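N-acetylneuraminic acid (Sialic acid) synthetase (Leptospira borgpetersenii serovar Hardjo-bovis, PDB 6NCS) probably acts as an N-acylneuraminate-9-phosphate synthase, a manganese-binding enzyme of sialic acid synthesis built on a TIM barrel. Local coordinates at residues 48-53 / 230-235; 64-69 / 74-79; 266-269 / 273-276. All blocks are in the same frame, centred on the assembly; numbering follows the deposited sequence.

Contact 1 is the buried one of the three. It joins helix 40-52 to the end of barrel strand 227-231 and combines aromatic packing with a water bridge, beside the manganese ligand His-231. Contact 2 is partly buried. It pairs the short helices 65-69 and 73-79, and its chemistry is almost wholly apolar across the pair. Contact 3 lies on the surface in the linker between helices 249-266 and 278-287, where polar groups do the work. Helix 249-266 also packs against contact 1 and leads at its end into that linker. Contacts 2 and 3 both touch the second subunit, although their centres are about 51 Å apart, on opposite sides of the chain's centre.

Contact 1: 48-53 / 230-235; sequences DEAADA and KHYTVD. With MN (manganese (II) ion), chain C.
Water 1 joins helix to loop here: it donates to OE1 of Glu-49 at 2.5 Å and to O of Val-234 at 3.0 Å. The other carboxylate oxygen, OE2 of Glu-49, pairs with Arg-45. The fold is a TIM barrel. Strand 227-231 lies beside strand 27-33 in the parallel sheet, and helix 40-52 follows that neighbouring strand. The contact therefore packs a helix against the residues that leave the last strand of the barrel.

The Tyr-232 ring reaches the helix because its CG is turned anti to the backbone N (chi1 163°). It meets Ala-50 obliquely, and CE2 of Tyr-232 is 3.8 Å from CB of Ala-50. The phenol oxygen bonds to the backbone O of Met-46, one turn before Ala-50. OH of Tyr-232 also lies 3.5 Å from CB of Glu-49. The backbone N of Ala-50 is near this oxygen too, but at an angle too poor for a hydrogen bond. Leu-252 of helix 249-266 and Ala-30 of strand 27-33 also touch this side chain.

Farther along, CD of Glu-49 passes 4.2 Å from CG1 of Val-234. An ST turn shapes the loop, with N of Asp-235 bonding to OG1 of Thr-233 at 3.1 Å.

His-231, the residue before Tyr-232, serves the metal site together with His-210. NE2 of His-231 binds manganese at 2.2 Å, and water 2 is a further ligand, 2.0 Å from the metal.

Contact 2: 64-69 / 74-79; sequences NSEERF and EAVNLV
Helices 65-69 and 74-79 run roughly antiparallel, at 140° with axes 8.9 Å apart, and come closest where CA of Ser-65 is 5.2 Å from CA of Val-76. They form a short helical hairpin between barrel strand 57-62 and helix 86-98.

Phe-69 carries much of the packing. With CG opposite its own carbonyl carbon (chi1 -70°), the ring of Phe-69 swings against helix 74-79. CB of Ala-75 sits over one face, 3.9 Å from the centroid of the Phe-69 ring and 21° off the normal, in a CH-pi contact. CG of Arg-68 lies over the opposite face, towards the rim. The ring is thus held between two alkyl groups from different helices. Val-79 closes on its edge, with CG2 of Val-79 3.8 Å from CE2 of Phe-69.

Val-76 splits its two methyls. CG2 of Val-76 lies 3.9 Å from CB of Phe-69, and CG1 reaches CB of Ser-65 and the carboxylate end of Glu-66. The hydroxyl OG of Ser-65 lies 3.3 Å from CG2 of Val-79, but its polar partner is Glu-83. Glu-66 likewise turns to Lys-80 for a salt bridge.

Asn-64 is the N-cap of the first helix. OD1 of Asn-64 accepts from N of Glu-67 at 2.8 Å. Glu-67 then forms salt bridges with Arg-288 and Lys-290 of the second subunit.

Packing between the two helices is therefore mainly apolar. The polar ends of Ser-65 and Glu-66 bond to Glu-83 and Lys-80, so these bonds tie the pair to its surroundings and, through Glu-67, to the second subunit.

Contact 3: 266-269 / 273-276; sequences LGHG and PQAS
The side chain of Gln-274 leaves CB across the line to His-268, and the bend beyond CG (chi2 -75°) brings the amide to the imidazole. CD of Gln-274 comes 3.9 Å from NE2 of His-268. The amide oxygen is the acceptor of the contact: NE2 of His-268 donates to OE1 of Gln-274 at 3.1 Å and 163°. The oxygen lies at the edge of the imidazole, near the ring plane, while the amide plane stands almost perpendicular to that ring. The donor is tilted from the carbonyl plane of the amide.

Both residues belong to the linker between helix 249-266 and helix 278-287. Gly-267, with positive phi, takes the chain out of the first helix. This linker runs along the second subunit, where Asn-190 of the second subunit packs against both His-268 and Gln-274.

The other branch of the amide, NE2 of Gln-274, donates to O of Asp-188 of the second subunit. NE2 of Gln-274 also donates to water 3 at 3.0 Å, and that water takes a weak bond from N of His-268. On the histidine, ND1 of His-268 accepts from the backbone N of Lys-270, consistent with a neutral ring that carries its proton on NE2.

Contact 1: 48-53 / 230-235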
loop_
_atom_site.group_PDB
_atom_site.type_symbol
_atom_site.label_atom_id
_atom_site.label_comp_id
_atom_site.label_asym_id
_atom_site.label_seq_id
_atom_site.Cartn_x
_atom_site.Cartn_y
_atom_site.Cartn_z
ATOM N N ASP A 48 26.896 15.330 2.418
ATOM C CA ASP A 48 27.668 14.242 3.021
ATOM C C ASP A 48 26.771 13.275 3.779
ATOM O O ASP A 48 26.864 12.052 3.609
ATOM C CB ASP A 48 28.725 14.795 3.982
ATOM C CG ASP A 48 29.770 15.657 3.299
ATOM O OD1 ASP A 48 29.853 15.668 2.055
ATOM O OD2 ASP A 48 30.520 16.331 4.036
ATOM N N GLU A 49 25.891 13.805 4.636
ATOM C CA GLU A 49 25.122 12.925 5.500
ATOM C C GLU A 49 23.960 12.265 4.761
ATOM O O GLU A 49 23.537 11.163 5.142
ATOM C CB GLU A 49 24.654 13.702 6.733
ATOM C CG GLU A 49 25.855 14.239 7.508
ATOM C CD GLU A 49 25.544 14.669 8.930
ATOM O OE1 GLU A 49 24.543 14.197 9.502
ATOM O OE2 GLU A 49 26.322 15.477 9.484
ATOM N N ALA A 50 23.452 12.903 3.701
ATOM C CA ALA A 50 22.453 12.254 2.851
ATOM C C ALA A 50 23.067 11.105 2.070
ATOM O O ALA A 50 22.417 10.075 1.849
ATOM C CB ALA A 50 21.832 13.264 1.883
ATOM N N ALA A 51 24.311 11.270 1.626
ATOM C CA ALA A 51 24.980 10.174 0.939
ATOM C C ALA A 51 25.250 9.031 1.904
ATOM O O ALA A 51 25.072 7.858 1.554
ATOM C CB ALA A 51 26.271 10.673 0.285
ATOM N N ASP A 52 25.638 9.358 3.138
ATOM C CA ASP A 52 25.860 8.323 4.141
ATOM C C ASP A 52 24.578 7.564 4.470
ATOM O O ASP A 52 24.637 6.370 4.794
ATOM C CB ASP A 52 26.459 8.948 5.402
ATOM C CG ASP A 52 26.658 7.943 6.512
ATOM O OD1 ASP A 52 27.570 7.094 6.393
ATOM O OD2 ASP A 52 25.902 8.001 7.506
ATOM N N ALA A 53 23.419 8.229 4.400
ATOM C CA ALA A 53 22.125 7.593 4.639
ATOM C C ALA A 53 21.661 6.743 3.463
ATOM O O ALA A 53 20.677 6.001 3.609
ATOM C CB ALA A 53 21.059 8.648 4.945
ATOM N N LYS A 230 11.270 13.457 0.462
ATOM C CA LYS A 230 11.070 13.761 1.875
ATOM C C LYS A 230 11.958 14.934 2.250
ATOM O O LYS A 230 13.152 14.921 1.942
ATOM C CB LYS A 230 11.400 12.531 2.739
ATOM C CG LYS A 230 11.385 12.756 4.247
ATOM C CD LYS A 230 9.980 12.968 4.789
ATOM C CE LYS A 230 10.026 13.545 6.208
ATOM N NZ LYS A 230 8.645 13.861 6.719
ATOM N N HIS A 231 11.386 15.954 2.892
ATOM C CA HIS A 231 12.215 17.072 3.327
ATOM C C HIS A 231 13.242 16.593 4.343
ATOM O O HIS A 231 13.015 15.638 5.092
ATOM C CB HIS A 231 11.366 18.189 3.933
ATOM C CG HIS A 231 10.627 18.997 2.914
ATOM N ND1 HIS A 231 10.913 20.322 2.668
ATOM C CD2 HIS A 231 9.620 18.665 2.071
ATOM C CE1 HIS A 231 10.113 20.775 1.719
ATOM N NE2 HIS A 231 9.318 19.789 1.341
ATOM N N TYR A 232 14.373 17.288 4.380
ATOM C CA TYR A 232 15.568 16.747 5.002
ATOM C C TYR A 232 16.354 17.858 5.684
ATOM O O TYR A 232 16.460 18.975 5.164
ATOM C CB TYR A 232 16.395 16.013 3.931
ATOM C CG TYR A 232 17.831 15.746 4.293
ATOM C CD1 TYR A 232 18.157 14.934 5.373
ATOM C CD2 TYR A 232 18.865 16.279 3.534
ATOM C CE1 TYR A 232 19.478 14.692 5.706
ATOM C CE2 TYR A 232 20.190 16.026 3.854
ATOM C CZ TYR A 232 20.487 15.234 4.941
ATOM O OH TYR A 232 21.801 14.987 5.266
ATOM N N THR A 233 16.866 17.551 6.874
ATOM C CA THR A 233 17.685 18.462 7.660
ATOM C C THR A 233 18.763 17.637 8.344
ATOM O O THR A 233 18.549 16.460 8.644
ATOM C CB THR A 233 16.853 19.220 8.713
ATOM O OG1 THR A 233 17.701 20.084 9.480
ATOM C CG2 THR A 233 16.148 18.248 9.665
ATOM N N VAL A 234 19.931 18.240 8.589
ATOM C CA VAL A 234 20.898 17.512 9.404
ATOM C C VAL A 234 20.606 17.635 10.889
ATOM O O VAL A 234 21.143 16.847 11.675
ATOM C CB VAL A 234 22.358 17.929 9.154
ATOM C CG1 VAL A 234 22.764 17.600 7.718
ATOM C CG2 VAL A 234 22.577 19.388 9.503
ATOM N N ASP A 235 19.743 18.572 11.293
ATOM C CA ASP A 235 19.497 18.826 12.708
ATOM C C ASP A 235 18.273 19.717 12.884
ATOM O O ASP A 235 18.326 20.912 12.579
ATOM C CB ASP A 235 20.741 19.472 13.326
ATOM C CG ASP A 235 20.663 19.608 14.843
ATOM O OD1 ASP A 235 19.629 19.260 15.454
ATOM O OD2 ASP A 235 21.664 20.076 15.420
HETATM MN MN MN C . 8.105 20.176 -0.474
HETATM O O HOH W 1 23.694 15.343 11.599
HETATM O O HOH W 2 8.943 18.542 -1.164
#

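Contact 2: 64-69 / 74-79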
loop_
_atom_site.group_PDB
_atom_site.type_symbol
_atom_site.label_atom_id
_atom_site.label_comp_id
_atom_site.label_asym_id
_atom_site.label_seq_id
_atom_site.Cartn_x
_atom_site.Cartn_y
_atom_site.Cartn_z
ATOM N N ASN A 64 14.529 33.155 -7.282
ATOM C CA ASN A 64 14.642 34.544 -6.856
ATOM C C ASN A 64 13.483 34.838 -5.909
ATOM O O ASN A 64 12.320 34.593 -6.253
ATOM C CB ASN A 64 14.617 35.487 -8.060
ATOM C CG ASN A 64 14.512 36.947 -7.658
ATOM O OD1 ASN A 64 13.427 37.526 -7.661
ATOM N ND2 ASN A 64 15.648 37.551 -7.312
ATOM N N SER A 65 13.804 35.342 -4.713
ATOM C CA SER A 65 12.793 35.513 -3.669
ATOM C C SER A 65 11.641 36.398 -4.132
ATOM O O SER A 65 10.467 36.056 -3.940
ATOM C CB SER A 65 13.438 36.102 -2.413
ATOM O OG SER A 65 14.461 35.250 -1.919
ATOM N N GLU A 66 11.961 37.556 -4.721
ATOM C CA GLU A 66 10.922 38.489 -5.149
ATOM C C GLU A 66 10.055 37.897 -6.258
ATOM O O GLU A 66 8.835 38.098 -6.281
ATOM C CB GLU A 66 11.556 39.801 -5.609
ATOM C CG GLU A 66 12.111 40.653 -4.477
ATOM C CD GLU A 66 13.539 40.299 -4.099
ATOM O OE1 GLU A 66 14.087 39.310 -4.635
ATOM O OE2 GLU A 66 14.119 41.029 -3.267
ATOM N N GLU A 67 10.669 37.177 -7.198
ATOM C CA GLU A 67 9.891 36.515 -8.237
ATOM C C GLU A 67 8.958 35.481 -7.622
ATOM O O GLU A 67 7.797 35.339 -8.033
ATOM C CB GLU A 67 10.842 35.864 -9.242
ATOM C CG GLU A 67 10.222 35.468 -10.566
ATOM C CD GLU A 67 9.477 34.149 -10.512
ATOM O OE1 GLU A 67 9.721 33.340 -9.584
ATOM O OE2 GLU A 67 8.640 33.922 -11.416
ATOM N N ARG A 68 9.443 34.772 -6.610
ATOM C CA ARG A 68 8.707 33.644 -6.062
ATOM C C ARG A 68 7.548 34.101 -5.183
ATOM O O ARG A 68 6.480 33.477 -5.185
ATOM C CB ARG A 68 9.668 32.758 -5.279
ATOM C CG ARG A 68 9.063 31.503 -4.699
ATOM C CD ARG A 68 10.159 30.694 -4.049
ATOM N NE ARG A 68 9.679 29.498 -3.371
ATOM C CZ ARG A 68 10.486 28.584 -2.849
ATOM N NH1 ARG A 68 11.808 28.744 -2.934
ATOM N NH2 ARG A 68 9.984 27.512 -2.250
ATOM N N PHE A 69 7.727 35.184 -4.419
ATOM C CA PHE A 69 6.717 35.555 -3.435
ATOM C C PHE A 69 6.115 36.938 -3.619
ATOM O O PHE A 69 5.153 37.263 -2.914
ATOM C CB PHE A 69 7.285 35.429 -2.013
ATOM C CG PHE A 69 7.515 34.009 -1.594
ATOM C CD1 PHE A 69 6.440 33.155 -1.396
ATOM C CD2 PHE A 69 8.797 33.512 -1.438
ATOM C CE1 PHE A 69 6.641 31.845 -1.031
ATOM C CE2 PHE A 69 9.008 32.201 -1.074
ATOM C CZ PHE A 69 7.926 31.361 -0.866
ATOM N N GLU A 74 7.221 39.464 4.048
ATOM C CA GLU A 74 7.769 38.604 5.092
ATOM C C GLU A 74 8.330 37.317 4.506
ATOM O O GLU A 74 9.400 36.855 4.923
ATOM C CB GLU A 74 6.702 38.300 6.143
ATOM N N ALA A 75 7.622 36.719 3.545
ATOM C CA ALA A 75 8.155 35.535 2.880
ATOM C C ALA A 75 9.432 35.866 2.118
ATOM O O ALA A 75 10.396 35.093 2.147
ATOM C CB ALA A 75 7.108 34.934 1.943
ATOM N N VAL A 76 9.462 37.011 1.433
ATOM C CA VAL A 76 10.678 37.418 0.731
ATOM C C VAL A 76 11.851 37.490 1.701
ATOM O O VAL A 76 12.904 36.883 1.477
ATOM C CB VAL A 76 10.460 38.758 0.010
ATOM C CG1 VAL A 76 11.799 39.338 -0.452
ATOM C CG2 VAL A 76 9.505 38.579 -1.161
ATOM N N ASN A 77 11.677 38.227 2.807
ATOM C CA ASN A 77 12.754 38.371 3.782
ATOM C C ASN A 77 13.169 37.031 4.372
ATOM O O ASN A 77 14.348 36.830 4.686
ATOM C CB ASN A 77 12.331 39.328 4.901
ATOM C CG ASN A 77 11.996 40.715 4.391
ATOM O OD1 ASN A 77 12.467 41.133 3.331
ATOM N ND2 ASN A 77 11.182 41.443 5.153
ATOM N N LEU A 78 12.220 36.107 4.538
ATOM C CA LEU A 78 12.542 34.811 5.127
ATOM C C LEU A 78 13.422 33.975 4.206
ATOM O O LEU A 78 14.370 33.326 4.664
ATOM C CB LEU A 78 11.257 34.053 5.461
ATOM C CG LEU A 78 11.477 32.639 6.012
ATOM C CD1 LEU A 78 11.847 32.685 7.491
ATOM C CD2 LEU A 78 10.268 31.748 5.770
ATOM N N VAL A 79 13.124 33.964 2.906
ATOM C CA VAL A 79 13.841 33.085 1.985
ATOM C C VAL A 79 15.005 33.772 1.287
ATOM O O VAL A 79 15.813 33.085 0.641
ATOM C CB VAL A 79 12.895 32.476 0.925
ATOM C CG1 VAL A 79 11.763 31.695 1.589
ATOM C CG2 VAL A 79 12.362 33.554 -0.007
#

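Contact 3: 266-269 / 273-276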
loop_
_atom_site.group_PDB
_atom_site.type_symbol
_atom_site.label_atom_id
_atom_site.label_comp_id
_atom_site.label_asym_id
_atom_site.label_seq_id
_atom_site.Cartn_x
_atom_site.Cartn_y
_atom_site.Cartn_z
ATOM N N LEU A 266 6.220 -6.274 -1.025
ATOM C CA LEU A 266 5.343 -6.143 -2.185
ATOM C C LEU A 266 5.635 -7.213 -3.225
ATOM O O LEU A 266 4.709 -7.732 -3.864
ATOM C CB LEU A 266 5.485 -4.758 -2.821
ATOM C CG LEU A 266 4.934 -3.588 -2.012
ATOM C CD1 LEU A 266 5.353 -2.274 -2.632
ATOM C CD2 LEU A 266 3.414 -3.676 -1.976
ATOM N N GLY A 267 6.907 -7.529 -3.436
ATOM C CA GLY A 267 7.225 -8.670 -4.273
ATOM C C GLY A 267 7.047 -8.397 -5.762
ATOM O O GLY A 267 7.007 -7.254 -6.227
ATOM N N HIS A 268 6.918 -9.490 -6.512
ATOM C CA HIS A 268 6.928 -9.413 -7.966
ATOM C C HIS A 268 5.555 -9.165 -8.572
ATOM O O HIS A 268 5.480 -8.809 -9.750
ATOM C CB HIS A 268 7.534 -10.694 -8.549
ATOM C CG HIS A 268 6.935 -11.950 -7.997
ATOM N ND1 HIS A 268 5.665 -12.369 -8.319
ATOM C CD2 HIS A 268 7.434 -12.882 -7.149
ATOM C CE1 HIS A 268 5.404 -13.503 -7.692
ATOM N NE2 HIS A 268 6.460 -13.833 -6.973
ATOM N N GLY A 269 4.478 -9.351 -7.808
ATOM C CA GLY A 269 3.132 -9.004 -8.258
ATOM C C GLY A 269 2.507 -9.986 -9.221
ATOM O O GLY A 269 1.363 -9.776 -9.647
ATOM N N PRO A 273 2.605 -19.218 -7.640
ATOM C CA PRO A 273 2.939 -19.619 -6.270
ATOM C C PRO A 273 4.383 -19.294 -5.914
ATOM O O PRO A 273 5.269 -19.243 -6.773
ATOM C CB PRO A 273 2.708 -21.137 -6.282
ATOM C CG PRO A 273 2.995 -21.535 -7.723
ATOM C CD PRO A 273 2.466 -20.376 -8.547
ATOM N N GLN A 274 4.609 -19.063 -4.622
ATOM C CA GLN A 274 5.969 -18.976 -4.100
ATOM C C GLN A 274 6.503 -20.376 -3.830
ATOM O O GLN A 274 5.743 -21.308 -3.553
ATOM C CB GLN A 274 6.007 -18.162 -2.804
ATOM C CG GLN A 274 5.246 -16.831 -2.842
ATOM C CD GLN A 274 5.973 -15.754 -3.626
ATOM O OE1 GLN A 274 6.467 -15.991 -4.726
ATOM N NE2 GLN A 274 6.050 -14.561 -3.051
ATOM N N ALA A 275 7.829 -20.525 -3.909
ATOM C CA ALA A 275 8.407 -21.838 -3.641
ATOM C C ALA A 275 8.146 -22.295 -2.208
ATOM O O ALA A 275 8.119 -23.503 -1.950
ATOM C CB ALA A 275 9.910 -21.837 -3.948
ATOM N N SER A 276 7.906 -21.364 -1.278
ATOM C CA SER A 276 7.557 -21.747 0.088
ATOM C C SER A 276 6.185 -22.404 0.187
ATOM O O SER A 276 5.843 -22.934 1.253
ATOM C CB SER A 276 7.590 -20.517 0.995
ATOM O OG SER A 276 6.698 -19.537 0.505
HETATM O O HOH W 3 7.307 -12.053 -4.196
#